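Local structure of 455aa long hypothetical phospho-sugar mutase (Sulfolobus tokodaii, 2F7L) at residues 8-14 with 102-107; 25-29 with 127-133; 73-79 with 151-155. The protein interconverts the 6- and 1-phosphates of glucosamine and galactosamine, a magnesium-dependent step toward UDP-N-acetylhexosamines. All blocks are in the same frame, centred on the assembly; numbering follows the deposited sequence.

In the fold
Contacts 1 and 2 both belong to the first alpha/beta/alpha domain and use consecutive elements: strand 10-13 leads to helix 20-34, and strand 103-109 to helix 118-130. They touch where Ile106 meets Leu26. Contact 1 is a buried strand pair whose charged end meets residues that, by similarity, form the active site; contact 2 lies farther out, about 18 Å away between centres, where two helices pack through aromatic rings and a lysine reaches a solvent-side carboxylate. Contact 3 is buried again but almost wholly apolar, setting helix 76-86 against helix 151-160. It approaches contact 1 through Thr76 and Lys107 and does not touch contact 2.

Contact 1. Residues 8-14 with 102-107; sequences DGVRGIV and PYNGIK
Lys107 and Asp8 approach each other at a slant, the extended lysine bringing NZ to 3.2 Å from Asp8 OD2 in a salt bridge. With chi1 at -158°, the Asp8 carboxylate is swung away from its own backbone N and comes close to the lysine. Arg11 joins the group less firmly: its chain bends at chi3, and NH2 makes a long salt bridge of 3.7 Å to Asp8 OD2, while NH1 has a weak hydrogen bond to Asn99. Lys107 CE lies at the edge of the guanidinium, in its plane, 4.0 Å from NH2. Asp8 also bonds Ser97, by similarity the phosphoserine intermediate, and Arg340; Lys107 NZ bridges to Asp243 and Asp245, magnesium ligands by similarity. The charges sit at one end of the antiparallel pair 10-13 and 103-107 (166° between directions), Asp8 in the loop just before it; strand 10-13 forms the border of the mixed sheet of domain I. Val10 N to Ile106 O and Gly12 N to Asn104 O, each 3.0 Å, are two of its backbone bonds. Arg11 faces Gly105 in a non-hydrogen-bonded pair, its CB 3.9 Å from Gly105 CA. At the far end the CB bonds of the non-hydrogen-bonded pair Ile13 and Tyr103 diverge, yet Ile13 CG1 still sits over one face of the phenol ring, 4.0 Å from the centroid and 16° off the normal, displaced toward the rim.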
# COMPACT_ATOMS: atom_id res chain seq x y z
N ASP A 8 -2.52 8.13 5.39
CA ASP A 8 -2.67 7.97 3.95
C ASP A 8 -3.74 8.93 3.40
O ASP A 8 -4.63 8.51 2.66
CB ASP A 8 -3.06 6.51 3.69
CG ASP A 8 -2.75 6.04 2.27
OD1 ASP A 8 -2.13 6.82 1.49
OD2 ASP A 8 -3.12 4.87 1.97
N GLY A 9 -3.66 10.20 3.78
CA GLY A 9 -4.62 11.20 3.32
C GLY A 9 -5.68 11.58 4.34
O GLY A 9 -5.62 11.20 5.52
N VAL A 10 -6.67 12.35 3.89
CA VAL A 10 -7.77 12.76 4.74
C VAL A 10 -8.88 11.74 4.61
O VAL A 10 -9.24 11.38 3.50
CB VAL A 10 -8.31 14.11 4.32
CG1 VAL A 10 -9.46 14.48 5.22
CG2 VAL A 10 -7.20 15.16 4.36
N ARG A 11 -9.44 11.26 5.71
CA ARG A 11 -10.52 10.28 5.61
C ARG A 11 -11.50 10.24 6.78
O ARG A 11 -11.24 10.75 7.85
CB ARG A 11 -9.94 8.88 5.39
CG ARG A 11 -8.96 8.46 6.43
CD ARG A 11 -8.22 7.18 6.01
NE ARG A 11 -7.55 7.28 4.70
CZ ARG A 11 -6.78 6.33 4.18
NH1 ARG A 11 -6.55 5.21 4.85
NH2 ARG A 11 -6.23 6.50 2.98
N GLY A 12 -12.64 9.62 6.56
CA GLY A 12 -13.62 9.54 7.62
C GLY A 12 -14.86 8.87 7.09
O GLY A 12 -14.93 8.56 5.91
N ILE A 13 -15.84 8.64 7.96
CA ILE A 13 -17.07 8.01 7.53
C ILE A 13 -17.75 8.98 6.59
O ILE A 13 -17.97 10.15 6.92
CB ILE A 13 -17.95 7.68 8.73
CG1 ILE A 13 -17.29 6.56 9.53
CG2 ILE A 13 -19.34 7.25 8.28
CD1 ILE A 13 -17.86 6.41 10.89
N VAL A 14 -18.09 8.49 5.41
CA VAL A 14 -18.70 9.33 4.41
C VAL A 14 -20.06 9.88 4.83
O VAL A 14 -20.89 9.17 5.38
CB VAL A 14 -18.80 8.58 3.06
CG1 VAL A 14 -20.14 7.86 2.94
CG2 VAL A 14 -18.55 9.56 1.91
N PRO A 102 -17.79 1.95 5.39
CA PRO A 102 -18.36 3.29 5.55
C PRO A 102 -17.41 4.48 5.41
O PRO A 102 -17.84 5.63 5.42
CB PRO A 102 -19.07 3.20 6.91
CG PRO A 102 -18.26 2.20 7.65
CD PRO A 102 -17.91 1.15 6.62
N TYR A 103 -16.13 4.19 5.23
CA TYR A 103 -15.14 5.25 5.08
C TYR A 103 -14.85 5.65 3.64
O TYR A 103 -15.10 4.89 2.70
CB TYR A 103 -13.80 4.82 5.69
CG TYR A 103 -13.78 4.78 7.19
CD1 TYR A 103 -13.14 5.78 7.92
CD2 TYR A 103 -14.45 3.77 7.88
CE1 TYR A 103 -13.17 5.78 9.32
CE2 TYR A 103 -14.49 3.76 9.28
CZ TYR A 103 -13.86 4.77 9.99
OH TYR A 103 -13.95 4.77 11.37
N ASN A 104 -14.31 6.86 3.49
CA ASN A 104 -13.87 7.37 2.21
C ASN A 104 -12.94 8.52 2.54
O ASN A 104 -12.92 8.96 3.67
CB ASN A 104 -15.04 7.82 1.34
CG ASN A 104 -14.77 7.58 -0.14
OD1 ASN A 104 -15.69 7.45 -0.95
ND2 ASN A 104 -13.50 7.52 -0.49
N GLY A 105 -12.15 8.98 1.59
CA GLY A 105 -11.24 10.06 1.90
C GLY A 105 -10.60 10.74 0.70
O GLY A 105 -11.00 10.55 -0.45
N ILE A 106 -9.59 11.54 0.96
CA ILE A 106 -8.94 12.23 -0.11
C ILE A 106 -7.47 11.98 -0.09
O ILE A 106 -6.82 12.20 0.92
CB ILE A 106 -9.13 13.74 0.01
CG1 ILE A 106 -10.62 14.09 0.01
CG2 ILE A 106 -8.41 14.45 -1.11
CD1 ILE A 106 -11.28 13.92 -1.33
N LYS A 107 -6.94 11.49 -1.20
CA LYS A 107 -5.50 11.28 -1.34
C LYS A 107 -5.09 12.34 -2.38
O LYS A 107 -5.88 12.69 -3.27
CB LYS A 107 -5.19 9.89 -1.90
CG LYS A 107 -4.81 8.85 -0.85
CD LYS A 107 -4.43 7.52 -1.50
CE LYS A 107 -4.26 6.41 -0.45
NZ LYS A 107 -4.18 4.99 -1.01

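Contact 2. Residues 25-29 with 127-133; sequences KLSKA and LFFTERF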
# COMPACT_ATOMS: atom_id res chain seq x y z
N LYS A 25 -13.98 22.39 0.98
CA LYS A 25 -12.93 23.28 1.45
C LYS A 25 -11.54 22.72 1.16
O LYS A 25 -10.64 23.44 0.69
CB LYS A 25 -13.09 23.53 2.96
CG LYS A 25 -12.41 24.79 3.49
CD LYS A 25 -13.13 25.21 4.75
CE LYS A 25 -12.17 25.50 5.88
NZ LYS A 25 -12.84 26.01 7.11
N LEU A 26 -11.39 21.43 1.44
CA LEU A 26 -10.14 20.72 1.21
C LEU A 26 -9.74 20.82 -0.27
O LEU A 26 -8.55 20.79 -0.59
CB LEU A 26 -10.32 19.26 1.64
CG LEU A 26 -9.12 18.36 1.94
CD1 LEU A 26 -8.99 17.32 0.86
CD2 LEU A 26 -7.83 19.18 2.06
N SER A 27 -10.73 20.96 -1.16
CA SER A 27 -10.54 21.08 -2.61
C SER A 27 -10.06 22.44 -3.10
O SER A 27 -9.40 22.52 -4.13
CB SER A 27 -11.84 20.77 -3.33
OG SER A 27 -12.17 19.41 -3.19
N LYS A 28 -10.46 23.50 -2.40
CA LYS A 28 -10.04 24.85 -2.75
C LYS A 28 -8.58 24.94 -2.31
O LYS A 28 -7.75 25.60 -2.95
CB LYS A 28 -10.83 25.91 -1.97
CG LYS A 28 -12.30 25.67 -1.77
CD LYS A 28 -13.12 26.40 -2.80
CE LYS A 28 -14.29 27.10 -2.15
NZ LYS A 28 -13.91 28.34 -1.44
N ALA A 29 -8.29 24.28 -1.19
CA ALA A 29 -6.94 24.28 -0.65
C ALA A 29 -6.01 23.52 -1.58
O ALA A 29 -4.96 24.03 -1.95
CB ALA A 29 -6.94 23.63 0.75
N LEU A 127 -3.47 26.45 4.21
CA LEU A 127 -4.41 27.05 3.26
C LEU A 127 -5.83 26.76 3.70
O LEU A 127 -6.66 27.66 3.77
CB LEU A 127 -4.18 26.48 1.86
CG LEU A 127 -2.82 26.90 1.31
CD1 LEU A 127 -2.55 26.23 0.00
CD2 LEU A 127 -2.81 28.41 1.17
N PHE A 128 -6.10 25.50 4.00
CA PHE A 128 -7.41 25.10 4.45
C PHE A 128 -7.84 25.95 5.65
O PHE A 128 -8.88 26.61 5.60
CB PHE A 128 -7.40 23.62 4.81
CG PHE A 128 -8.71 23.09 5.33
CD1 PHE A 128 -9.05 23.25 6.68
CD2 PHE A 128 -9.60 22.43 4.48
CE1 PHE A 128 -10.24 22.74 7.17
CE2 PHE A 128 -10.81 21.91 4.95
CZ PHE A 128 -11.13 22.07 6.30
N PHE A 129 -7.04 25.97 6.71
CA PHE A 129 -7.39 26.75 7.91
C PHE A 129 -7.39 28.28 7.79
O PHE A 129 -8.25 28.94 8.35
CB PHE A 129 -6.51 26.32 9.09
CG PHE A 129 -6.74 24.88 9.52
CD1 PHE A 129 -8.02 24.45 9.91
CD2 PHE A 129 -5.71 23.95 9.49
CE1 PHE A 129 -8.25 23.12 10.26
CE2 PHE A 129 -5.93 22.60 9.84
CZ PHE A 129 -7.20 22.19 10.22
N THR A 130 -6.44 28.85 7.06
CA THR A 130 -6.39 30.29 6.88
C THR A 130 -7.32 30.70 5.73
O THR A 130 -7.54 31.88 5.49
CB THR A 130 -5.01 30.75 6.47
OG1 THR A 130 -4.64 30.06 5.26
CG2 THR A 130 -3.98 30.50 7.59
N GLU A 131 -7.81 29.70 5.01
CA GLU A 131 -8.69 29.91 3.87
C GLU A 131 -8.13 30.85 2.80
O GLU A 131 -8.87 31.63 2.21
CB GLU A 131 -10.08 30.41 4.34
CG GLU A 131 -10.55 29.70 5.60
CD GLU A 131 -12.07 29.65 5.76
OE1 GLU A 131 -12.72 30.70 5.61
OE2 GLU A 131 -12.61 28.56 6.05
N ARG A 132 -6.82 30.79 2.56
CA ARG A 132 -6.21 31.63 1.51
C ARG A 132 -6.40 30.86 0.19
O ARG A 132 -5.58 30.02 -0.17
CB ARG A 132 -4.71 31.85 1.74
CG ARG A 132 -4.35 32.56 3.02
CD ARG A 132 -2.90 33.04 3.00
NE ARG A 132 -1.94 31.99 2.66
CZ ARG A 132 -1.59 30.96 3.44
NH1 ARG A 132 -2.12 30.80 4.64
NH2 ARG A 132 -0.72 30.07 3.00
N PHE A 133 -7.48 31.13 -0.52
CA PHE A 133 -7.76 30.41 -1.74
C PHE A 133 -7.67 31.19 -3.04
O PHE A 133 -8.23 32.26 -3.16
CB PHE A 133 -9.16 29.80 -1.65
CG PHE A 133 -9.36 28.91 -0.47
CD1 PHE A 133 -8.37 27.99 -0.10
CD2 PHE A 133 -10.56 28.93 0.23
CE1 PHE A 133 -8.59 27.10 0.95
CE2 PHE A 133 -10.79 28.06 1.28
CZ PHE A 133 -9.81 27.14 1.64
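Phe133 lies flat against Lys28, whose CB sits over the middle of the ring, 3.5 Å from the centroid and 6° off the normal. The other face of this ring is covered by Glu131 C, so the ring is sandwiched between Lys28 and the backbone of its own segment. Next to it Ala29 forms the close-packed part of the contact: its CB is 3.8 Å from Phe133 CE1 and 4.1 Å from Phe128 CB, with Leu127 CB also alongside. Phe128, its CG anti to the backbone N (chi1 178°), sends its ring toward helix 20-34, where Leu26 N meets the ring edge in plane, 3.6 Å from CE2. Lys25 crosses this ring at about a right angle, and its CE lies over one face, 3.7 Å from the centroid and offset toward the rim. Beyond the ring the contact turns polar and open. Lys25 NZ makes a salt bridge, with a hydrogen bond, to Glu131 OE2 at 2.8 Å, meeting the oxygen nearly end-on to its C-O bond. Glu131 is exposed and takes a positive phi just past its helix; this charge pair lies on the solvent side of the rings. Replacing Lys25 by an alanine is likely to leave the Glu131 carboxylate without its cationic mate and one face of Phe128 without the methylene that covers it. The apolar seam with a charged rim joins helix 20-34 to the end of helix 118-130, as expected for adjacent helices in the outer layer of an alpha/beta/alpha sandwich.

Contact 3. Residues 73-79 with 151-155; sequences MAPTPAL and VISTY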
# COMPACT_ATOMS: atom_id res chain seq x y z
N MET A 73 -13.33 5.56 -12.26
CA MET A 73 -12.88 4.59 -11.27
C MET A 73 -11.62 3.81 -11.66
O MET A 73 -11.54 3.26 -12.76
CB MET A 73 -13.97 3.57 -10.97
CG MET A 73 -15.18 4.12 -10.31
SD MET A 73 -16.29 2.77 -9.85
CE MET A 73 -17.32 2.73 -11.40
N ALA A 74 -10.64 3.73 -10.75
CA ALA A 74 -9.44 2.99 -11.07
C ALA A 74 -8.58 2.73 -9.86
O ALA A 74 -8.77 3.34 -8.83
CB ALA A 74 -8.63 3.76 -12.12
N PRO A 75 -7.66 1.77 -9.96
CA PRO A 75 -6.79 1.53 -8.82
C PRO A 75 -5.97 2.83 -8.62
O PRO A 75 -5.76 3.58 -9.59
CB PRO A 75 -5.91 0.37 -9.30
CG PRO A 75 -6.84 -0.41 -10.10
CD PRO A 75 -7.63 0.62 -10.89
N THR A 76 -5.53 3.10 -7.39
CA THR A 76 -4.74 4.30 -7.14
C THR A 76 -3.41 4.25 -7.91
O THR A 76 -3.01 5.26 -8.50
CB THR A 76 -4.50 4.52 -5.62
OG1 THR A 76 -5.75 4.78 -4.99
CG2 THR A 76 -3.58 5.70 -5.37
N PRO A 77 -2.73 3.09 -7.92
CA PRO A 77 -1.47 2.99 -8.66
C PRO A 77 -1.73 3.41 -10.12
O PRO A 77 -0.87 4.03 -10.77
CB PRO A 77 -1.13 1.49 -8.60
CG PRO A 77 -1.89 0.97 -7.47
CD PRO A 77 -3.16 1.77 -7.44
N ALA A 78 -2.91 3.05 -10.63
CA ALA A 78 -3.32 3.39 -11.99
C ALA A 78 -3.48 4.90 -12.20
O ALA A 78 -2.96 5.46 -13.17
CB ALA A 78 -4.63 2.69 -12.33
N LEU A 79 -4.23 5.55 -11.30
CA LEU A 79 -4.44 6.99 -11.37
C LEU A 79 -3.08 7.66 -11.24
O LEU A 79 -2.73 8.54 -12.01
CB LEU A 79 -5.34 7.44 -10.21
CG LEU A 79 -6.85 7.66 -10.31
CD1 LEU A 79 -7.30 7.50 -11.73
CD2 LEU A 79 -7.59 6.69 -9.37
N VAL A 151 -6.39 6.19 -18.48
CA VAL A 151 -5.84 5.66 -17.24
C VAL A 151 -5.73 4.12 -17.10
O VAL A 151 -4.62 3.61 -16.92
CB VAL A 151 -6.55 6.33 -16.01
CG1 VAL A 151 -7.85 6.94 -16.47
CG2 VAL A 151 -6.76 5.35 -14.89
N ILE A 152 -6.82 3.36 -17.19
CA ILE A 152 -6.68 1.91 -17.08
C ILE A 152 -5.81 1.38 -18.23
O ILE A 152 -4.77 0.75 -18.00
CB ILE A 152 -8.05 1.18 -17.14
CG1 ILE A 152 -9.00 1.67 -16.04
CG2 ILE A 152 -7.83 -0.31 -17.00
CD1 ILE A 152 -8.67 1.21 -14.68
N SER A 153 -6.24 1.62 -19.47
CA SER A 153 -5.48 1.14 -20.62
C SER A 153 -4.02 1.50 -20.53
O SER A 153 -3.17 0.63 -20.77
CB SER A 153 -6.04 1.68 -21.95
OG SER A 153 -5.50 2.96 -22.29
N THR A 154 -3.70 2.74 -20.18
CA THR A 154 -2.30 3.17 -20.08
C THR A 154 -1.58 2.37 -18.99
O THR A 154 -0.42 1.98 -19.15
CB THR A 154 -2.18 4.67 -19.72
OG1 THR A 154 -2.87 5.45 -20.70
CG2 THR A 154 -0.74 5.12 -19.69
N TYR A 155 -2.28 2.12 -17.89
CA TYR A 155 -1.75 1.40 -16.75
C TYR A 155 -1.38 -0.04 -17.09
O TYR A 155 -0.25 -0.46 -16.88
CB TYR A 155 -2.79 1.43 -15.63
CG TYR A 155 -2.45 0.74 -14.34
CD1 TYR A 155 -1.41 1.18 -13.53
CD2 TYR A 155 -3.23 -0.33 -13.88
CE1 TYR A 155 -1.16 0.59 -12.29
CE2 TYR A 155 -3.01 -0.93 -12.66
CZ TYR A 155 -1.97 -0.47 -11.85
OH TYR A 155 -1.77 -1.04 -10.60
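Tyr155 N bonds Val151 O at 2.9 Å, the shortest polar bond here, and this helical turn brings Val151 and Tyr155 together against Ala74 and Ala78 of the other segment. Between the segments themselves the contacts are apolar: methyl groups, proline rings and one aromatic face. Ala78 CB stands over the centre of the Tyr155 ring, 3.6 Å from the centroid and 14° off the normal, a CH-pi contact. The ring is delivered there by a first torsion of 180°, which sets CG anti to the backbone N and lays the ring face against Ala78. Its far end passes Pro77 obliquely, with OH 3.3 Å from Pro77 CB. That hydroxyl also makes a weak hydrogen bond to Asp341, so the buried oxygen has a polar partner beyond the two segments. Nearer the start of the 73-79 segment, Ile152 CD1 lies 3.6 Å from Ala74 CB and 4.0 Å from Pro75 CD, crossing the proline at about a right angle. Val151 CG2 touches both Ala74 CB (3.7 Å) and Leu79 CD1 (3.9 Å); Leu79 and Val151 run side by side, pointing the same way. Pro75 occupies the N-cap position of helix 76-86, and its O accepts the bond from Leu79 N at 3.0 Å. The methyl of Ala78, on helix 76-86, leaves little between the helix and the Tyr155 ring; Ala74, in the loop before it, meets Val151 and Ile152. Helix 76-86 follows strand 67-73 and rests through Leu79 on strand 90-94, Thr76 bonds Asp243, a magnesium ligand by similarity, and helix 151-160, which belongs largely to domain II, also touches helix 76-86 of domain I through Thr154 on Tyr81 and Thr85.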